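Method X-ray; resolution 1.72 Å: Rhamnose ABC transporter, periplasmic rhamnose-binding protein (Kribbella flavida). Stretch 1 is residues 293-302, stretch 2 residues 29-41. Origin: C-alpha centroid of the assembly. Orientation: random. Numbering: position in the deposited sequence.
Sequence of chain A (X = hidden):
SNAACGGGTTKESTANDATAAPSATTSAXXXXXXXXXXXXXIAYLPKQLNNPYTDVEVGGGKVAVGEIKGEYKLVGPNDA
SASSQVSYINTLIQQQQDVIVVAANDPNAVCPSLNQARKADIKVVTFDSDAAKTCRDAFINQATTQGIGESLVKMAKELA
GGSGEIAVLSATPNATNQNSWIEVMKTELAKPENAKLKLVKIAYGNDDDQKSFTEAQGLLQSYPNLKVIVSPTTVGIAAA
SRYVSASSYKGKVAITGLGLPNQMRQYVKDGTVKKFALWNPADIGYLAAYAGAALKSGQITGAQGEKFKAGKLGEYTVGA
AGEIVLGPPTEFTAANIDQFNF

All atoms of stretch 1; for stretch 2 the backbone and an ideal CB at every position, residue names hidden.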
ATOM      1  N   ALA A 293       2.601   3.626 -19.677  1.00 23.08           N
ATOM      2  CA  ALA A 293       2.460   4.387 -20.914  1.00 25.84           C
ATOM      3  C   ALA A 293       3.704   5.202 -21.207  1.00 27.70           C
ATOM      4  O   ALA A 293       4.112   5.309 -22.367  1.00 27.60           O
ATOM      5  CB  ALA A 293       1.238   5.292 -20.853  1.00 26.71           C
ATOM      6  N   ALA A 294       4.306   5.780 -20.163  1.00 25.03           N
ATOM      7  CA  ALA A 294       5.527   6.553 -20.326  1.00 28.11           C
ATOM      8  C   ALA A 294       6.638   5.661 -20.819  1.00 27.12           C
ATOM      9  O   ALA A 294       7.420   6.064 -21.668  1.00 28.34           O
ATOM     10  CB  ALA A 294       5.943   7.229 -19.015  1.00 26.17           C
ATOM     11  N   LEU A 295       6.705   4.443 -20.286  1.00 23.26           N
ATOM     12  CA  LEU A 295       7.725   3.485 -20.732  1.00 24.98           C
ATOM     13  C   LEU A 295       7.535   3.117 -22.205  1.00 27.49           C
ATOM     14  O   LEU A 295       8.483   3.136 -22.997  1.00 30.01           O
ATOM     15  CB  LEU A 295       7.685   2.222 -19.866  1.00 23.81           C
ATOM     16  CG  LEU A 295       8.286   2.412 -18.469  1.00 23.46           C
ATOM     17  CD1 LEU A 295       7.783   1.325 -17.547  1.00 27.60           C
ATOM     18  CD2 LEU A 295       9.809   2.375 -18.542  1.00 24.57           C
ATOM     19  N   LYS A 296       6.303   2.783 -22.559  1.00 26.98           N
ATOM     20  CA  LYS A 296       5.987   2.340 -23.926  1.00 26.73           C
ATOM     21  C   LYS A 296       6.136   3.459 -24.950  1.00 30.75           C
ATOM     22  O   LYS A 296       6.445   3.205 -26.117  1.00 36.69           O
ATOM     23  CB  LYS A 296       4.574   1.741 -23.975  1.00 27.99           C
ATOM     24  CG  LYS A 296       4.207   1.052 -25.285  1.00 39.13           C
ATOM     25  CD  LYS A 296       5.128  -0.125 -25.573  1.00 34.63           C
ATOM     26  CE  LYS A 296       4.782  -0.776 -26.908  1.00 43.47           C
ATOM     27  NZ  LYS A 296       5.840  -1.733 -27.340  1.00 45.89           N
ATOM     28  N   SER A 297       5.926   4.693 -24.510  1.00 30.10           N
ATOM     29  CA  SER A 297       6.043   5.859 -25.388  1.00 28.49           C
ATOM     30  C   SER A 297       7.469   6.395 -25.478  1.00 34.72           C
ATOM     31  O   SER A 297       7.743   7.346 -26.216  1.00 37.80           O
ATOM     32  CB  SER A 297       5.090   6.962 -24.915  1.00 28.73           C
ATOM     33  OG  SER A 297       3.783   6.428 -24.725  1.00 32.09           O
ATOM     34  N   GLY A 298       8.381   5.792 -24.731  1.00 34.86           N
ATOM     35  CA  GLY A 298       9.770   6.209 -24.762  1.00 31.38           C
ATOM     36  C   GLY A 298      10.132   7.407 -23.898  1.00 32.07           C
ATOM     37  O   GLY A 298      11.240   7.930 -24.007  1.00 34.07           O
ATOM     38  N   GLN A 299       9.218   7.852 -23.037  1.00 30.76           N
ATOM     39  CA  GLN A 299       9.503   9.002 -22.173  1.00 32.54           C
ATOM     40  C   GLN A 299      10.477   8.677 -21.036  1.00 32.45           C
ATOM     41  O   GLN A 299      11.253   9.536 -20.596  1.00 31.84           O
ATOM     42  CB  GLN A 299       8.214   9.557 -21.570  1.00 34.97           C
ATOM     43  CG  GLN A 299       7.257  10.168 -22.557  1.00 40.14           C
ATOM     44  CD  GLN A 299       6.015  10.705 -21.876  1.00 41.48           C
ATOM     45  OE1 GLN A 299       5.719  10.347 -20.732  1.00 41.94           O
ATOM     46  NE2 GLN A 299       5.286  11.575 -22.568  1.00 38.69           N
ATOM     47  N   ILE A 300      10.395   7.450 -20.541  1.00 27.95           N
ATOM     48  CA  ILE A 300      11.267   6.960 -19.484  1.00 25.29           C
ATOM     49  C   ILE A 300      11.743   5.554 -19.838  1.00 31.77           C
ATOM     50  O   ILE A 300      11.190   4.923 -20.746  1.00 31.89           O
ATOM     51  CB  ILE A 300      10.572   6.931 -18.097  1.00 25.64           C
ATOM     52  CG1 ILE A 300       9.366   5.996 -18.086  1.00 26.27           C
ATOM     53  CG2 ILE A 300      10.205   8.357 -17.630  1.00 26.23           C
ATOM     54  CD1 ILE A 300       8.773   5.798 -16.686  1.00 26.35           C
ATOM     55  N   THR A 301      12.760   5.070 -19.123  1.00 29.97           N
ATOM     56  CA  THR A 301      13.256   3.698 -19.298  1.00 34.70           C
ATOM     57  C   THR A 301      13.225   2.921 -17.979  1.00 35.94           C
ATOM     58  O   THR A 301      13.376   1.690 -17.952  1.00 34.89           O
ATOM     59  CB  THR A 301      14.702   3.666 -19.866  1.00 33.07           C
ATOM     60  OG1 THR A 301      15.604   4.248 -18.922  1.00 37.21           O
ATOM     61  CG2 THR A 301      14.800   4.429 -21.195  1.00 32.02           C
ATOM     62  N   GLY A 302      13.029   3.643 -16.884  1.00 32.60           N
ATOM     63  CA  GLY A 302      13.074   3.042 -15.569  1.00 32.33           C
ATOM     64  C   GLY A 302      14.392   3.298 -14.860  1.00 34.78           C
ATOM     65  O   GLY A 302      14.646   2.737 -13.790  1.00 33.85           O
ATOM     66  N   UNK A  29      18.432   6.657 -22.680  1.00 75.55           N
ATOM     67  CA  UNK A  29      17.946   7.373 -23.855  1.00 80.22           C
ATOM     68  C   UNK A  29      16.477   7.760 -23.719  1.00 80.60           C
ATOM     69  O   UNK A  29      15.716   7.695 -24.686  1.00 85.22           O
ATOM     70  CB  UNK A  29      18.144   6.519 -25.109  1.00 80.22           C
ATOM     71  N   UNK A  30      16.081   8.165 -22.516  1.00 75.61           N
ATOM     72  CA  UNK A  30      14.724   8.645 -22.290  1.00 64.78           C
ATOM     73  C   UNK A  30      14.498   9.974 -23.013  1.00 64.04           C
ATOM     74  O   UNK A  30      15.363  10.853 -23.005  1.00 68.19           O
ATOM     75  CB  UNK A  30      14.454   8.800 -20.792  1.00 64.78           C
ATOM     76  N   UNK A  31      13.337  10.112 -23.644  1.00 55.45           N
ATOM     77  CA  UNK A  31      12.972  11.355 -24.319  1.00 57.54           C
ATOM     78  C   UNK A  31      11.745  11.941 -23.627  1.00 52.95           C
ATOM     79  O   UNK A  31      10.615  11.554 -23.932  1.00 46.33           O
ATOM     80  CB  UNK A  31      12.703  11.120 -25.807  1.00 57.54           C
ATOM     81  N   UNK A  32      11.967  12.865 -22.676  1.00 54.84           N
ATOM     82  CA  UNK A  32      10.878  13.417 -21.861  1.00 54.23           C
ATOM     83  C   UNK A  32       9.845  14.139 -22.713  1.00 51.31           C
ATOM     84  O   UNK A  32       8.690  14.271 -22.310  1.00 62.15           O
ATOM     85  CB  UNK A  32      11.437  14.375 -20.807  1.00 54.23           C
ATOM     86  N   UNK A  33      10.261  14.582 -23.893  1.00 53.27           N
ATOM     87  CA  UNK A  33       9.373  15.304 -24.791  1.00 59.34           C
ATOM     88  C   UNK A  33       8.621  14.407 -25.781  1.00 55.33           C
ATOM     89  O   UNK A  33       7.871  14.898 -26.621  1.00 62.62           O
ATOM     90  CB  UNK A  33      10.182  16.345 -25.567  1.00 59.34           C
ATOM     91  N   UNK A  34       8.814  13.096 -25.672  1.00 53.97           N
ATOM     92  CA  UNK A  34       8.068  12.166 -26.509  1.00 47.08           C
ATOM     93  C   UNK A  34       6.607  12.180 -26.082  1.00 49.28           C
ATOM     94  O   UNK A  34       6.304  12.143 -24.886  1.00 49.97           O
ATOM     95  CB  UNK A  34       8.650  10.754 -26.419  1.00 47.08           C
ATOM     96  N   UNK A  35       5.687  12.224 -27.058  1.00 46.21           N
ATOM     97  CA  UNK A  35       4.262  12.215 -26.705  1.00 48.65           C
ATOM     98  C   UNK A  35       3.775  10.852 -26.224  1.00 47.59           C
ATOM     99  O   UNK A  35       4.197   9.824 -26.762  1.00 44.09           O
ATOM    100  CB  UNK A  35       3.427  12.653 -27.910  1.00 48.65           C
ATOM    101  N   UNK A  36       2.903  10.840 -25.218  1.00 44.96           N
ATOM    102  CA  UNK A  36       2.272   9.604 -24.788  1.00 43.18           C
ATOM    103  C   UNK A  36       1.444   9.082 -25.956  1.00 43.29           C
ATOM    104  O   UNK A  36       0.654   9.824 -26.547  1.00 53.70           O
ATOM    105  CB  UNK A  36       1.412   9.816 -23.541  1.00 43.18           C
ATOM    106  N   UNK A  37       1.660   7.818 -26.312  1.00 38.85           N
ATOM    107  CA  UNK A  37       0.944   7.179 -27.417  1.00 45.67           C
ATOM    108  C   UNK A  37      -0.509   6.884 -27.051  1.00 40.80           C
ATOM    109  O   UNK A  37      -0.802   6.489 -25.920  1.00 42.91           O
ATOM    110  CB  UNK A  37       1.650   5.885 -27.825  1.00 45.67           C
ATOM    111  N   UNK A  38      -1.410   7.059 -28.017  1.00 45.46           N
ATOM    112  CA  UNK A  38      -2.801   6.647 -27.853  1.00 43.46           C
ATOM    113  C   UNK A  38      -2.967   5.180 -28.243  1.00 41.53           C
ATOM    114  O   UNK A  38      -2.120   4.613 -28.933  1.00 44.09           O
ATOM    115  CB  UNK A  38      -3.727   7.531 -28.691  1.00 43.46           C
ATOM    116  N   UNK A  39      -4.063   4.571 -27.800  1.00 41.39           N
ATOM    117  CA  UNK A  39      -4.401   3.219 -28.212  1.00 40.33           C
ATOM    118  C   UNK A  39      -3.569   2.114 -27.583  1.00 36.63           C
ATOM    119  O   UNK A  39      -3.586   0.972 -28.059  1.00 41.13           O
ATOM    120  CB  UNK A  39      -4.276   3.119 -29.734  1.00 40.33           C
ATOM    121  N   UNK A  40      -2.844   2.433 -26.514  1.00 33.50           N
ATOM    122  CA  UNK A  40      -2.050   1.424 -25.809  1.00 27.73           C
ATOM    123  C   UNK A  40      -2.943   0.397 -25.126  1.00 29.38           C
ATOM    124  O   UNK A  40      -3.905   0.758 -24.445  1.00 29.07           O
ATOM    125  CB  UNK A  40      -1.136   2.089 -24.778  1.00 27.73           C
ATOM    126  N   UNK A  41      -2.613  -0.880 -25.300  1.00 32.29           N
ATOM    127  CA  UNK A  41      -3.333  -1.950 -24.629  1.00 29.56           C
ATOM    128  C   UNK A  41      -2.665  -2.209 -23.286  1.00 29.64           C
ATOM    129  O   UNK A  41      -1.538  -2.685 -23.228  1.00 28.85           O
ATOM    130  CB  UNK A  41      -3.366  -3.219 -25.483  1.00 29.56           C
TER

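Position 29 has its CB sideways, with nothing of stretch 1 within 5.5 Å. Almost any side chain would do. It is Ala29, poorly ordered.

At position 30 the CB also points sideways, but it is tight: 3.3 Å from Gln299 O and 3.9 Å from Ile300 CA. A small residue suits this spot best. The residue is Ala30, whose methyl group rests on the backbone of stretch 1.

Position 31 is held by its backbone. The N of position 31 donates to Gly298 O at 3.0 Å. Its O receives a CA-H...O contact, 3.3 Å from Gln299 CA. The CB points sideways, and a type I turn starts here. Asp, Asn, Ser or Thr would suit, since each can accept from the turn. The residue is Asp31; its end leads away from stretch 1, and the N of position 33 donates to Asp31 OD1 at 3.2 Å.

Position 32 has phi -61° and psi -23°, and its CB points away. Its N makes no hydrogen bond to stretch 1; it lies 4.0 Å from Gln299 O. Pro fits this second turn position well, and polar residues could also serve. It is Pro32.

Position 33 points away into space free of stretch 1. Asn, Asp, Ser or Gly would suit the turn. It is Asn33.

Position 34 closes the turn: the N of position 34 donates to Asp31 O at 2.9 Å. The CB points toward stretch 1, 3.5 Å from Ser297 O and 4.1 Å from Gln299 CG. Little room remains, so a small side chain is favoured. The residue is Ala34. Its carbonyl is the acceptor for the side chain of Gln299, with Gln299 NE2 2.6 Å from Ala34 O.

Position 35 points away, and phi of -73° allows proline among many others. It is Pro35, which adds little contact.

At position 36 the CB is sideways, 4.3 Å from Ser297 OG and 5.3 Å from Ala293 CB. A medium apolar side chain, Leu, Ile or Met, could bend toward the helix. Leu36 does so, with an off-well chi1 of -127°. Its CG is 4.0 Å from Ala293 CB, and its CD1 is 3.4 Å from Gln299 OE1.

Position 37 points toward stretch 1. The N of position 37 donates to Ser297 OG at 3.0 Å. That hydroxyl donates in turn to Ala293 O. Beyond lies the carbonyl of Lys296 in the last turn of the helix, so a long donor such as Lys or Arg would suit. The residue is Lys37; its extended chain brings Lys37 NZ to 3.0 Å from Lys296 O.

Position 38 points away and accepts most residues; it is Glu38. Position 39 has phi 74°, which favours glycine, and it is Gly39.

Position 40 points toward stretch 1, facing Ala293 and the aliphatic part of Lys296. Leu, Ile or Met would suit. Leu40 places CD1 3.8 Å from Ala293 CB and CD2 3.7 Å from Lys296 CG.

Position 41 is out of reach. It is Lys41.

Stretch 2 29-41: AADPNAPLKEGLK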
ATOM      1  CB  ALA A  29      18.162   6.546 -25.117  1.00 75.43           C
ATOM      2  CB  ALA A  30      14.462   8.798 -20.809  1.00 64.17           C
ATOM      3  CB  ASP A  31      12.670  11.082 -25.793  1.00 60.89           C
ATOM      4  CG  ASP A  31      12.477  12.353 -26.600  1.00 62.28           C
ATOM      5  OD1 ASP A  31      12.437  13.459 -26.014  1.00 62.46           O
ATOM      6  OD2 ASP A  31      12.362  12.244 -27.838  1.00 81.52           O
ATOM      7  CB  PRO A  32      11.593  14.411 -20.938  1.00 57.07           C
ATOM      8  CG  PRO A  32      13.015  13.955 -20.906  1.00 61.07           C
ATOM      9  CD  PRO A  32      13.282  13.395 -22.273  1.00 61.89           C
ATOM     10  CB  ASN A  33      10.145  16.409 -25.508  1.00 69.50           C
ATOM     11  CG  ASN A  33      10.721  17.421 -24.542  1.00 78.81           C
ATOM     12  OD1 ASN A  33      10.006  17.966 -23.697  1.00 83.99           O
ATOM     13  ND2 ASN A  33      12.023  17.659 -24.638  1.00 82.35           N
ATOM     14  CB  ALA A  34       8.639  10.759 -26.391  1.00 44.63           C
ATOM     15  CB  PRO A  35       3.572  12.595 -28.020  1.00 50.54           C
ATOM     16  CG  PRO A  35       4.535  12.166 -29.088  1.00 57.66           C
ATOM     17  CD  PRO A  35       5.908  12.365 -28.508  1.00 52.45           C
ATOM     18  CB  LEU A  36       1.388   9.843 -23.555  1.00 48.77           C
ATOM     19  CG  LEU A  36       1.569   8.980 -22.299  1.00 50.60           C
ATOM     20  CD1 LEU A  36       3.030   8.724 -21.986  1.00 47.69           C
ATOM     21  CD2 LEU A  36       0.916   9.673 -21.111  1.00 49.75           C
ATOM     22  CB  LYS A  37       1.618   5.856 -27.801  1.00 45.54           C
ATOM     23  CG  LYS A  37       3.019   5.964 -28.384  1.00 51.02           C
ATOM     24  CD  LYS A  37       3.611   4.560 -28.552  1.00 59.66           C
ATOM     25  CE  LYS A  37       5.087   4.570 -28.942  1.00 68.38           C
ATOM     26  NZ  LYS A  37       5.650   3.185 -28.998  1.00 67.44           N
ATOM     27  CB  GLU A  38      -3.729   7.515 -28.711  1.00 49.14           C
ATOM     28  CG  GLU A  38      -3.786   8.962 -28.284  1.00 49.10           C
ATOM     29  CD  GLU A  38      -4.618   9.822 -29.220  1.00 59.17           C
ATOM     30  OE1 GLU A  38      -4.861   9.404 -30.373  1.00 61.77           O
ATOM     31  OE2 GLU A  38      -5.024  10.927 -28.801  1.00 68.14           O
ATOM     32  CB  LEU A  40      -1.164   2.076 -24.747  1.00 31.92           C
ATOM     33  CG  LEU A  40      -0.097   2.998 -25.318  1.00 34.90           C
ATOM     34  CD1 LEU A  40       0.721   3.604 -24.195  1.00 28.98           C
ATOM     35  CD2 LEU A  40       0.787   2.222 -26.279  1.00 33.89           C
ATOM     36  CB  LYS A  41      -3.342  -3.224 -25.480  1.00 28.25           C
ATOM     37  CG  LYS A  41      -3.961  -3.054 -26.850  1.00 33.29           C
ATOM     38  CD  LYS A  41      -3.998  -4.383 -27.572  1.00 36.71           C
ATOM     39  CE  LYS A  41      -5.376  -4.652 -28.155  1.00 59.82           C
ATOM     40  NZ  LYS A  41      -5.414  -4.499 -29.638  1.00 72.78           N
TER
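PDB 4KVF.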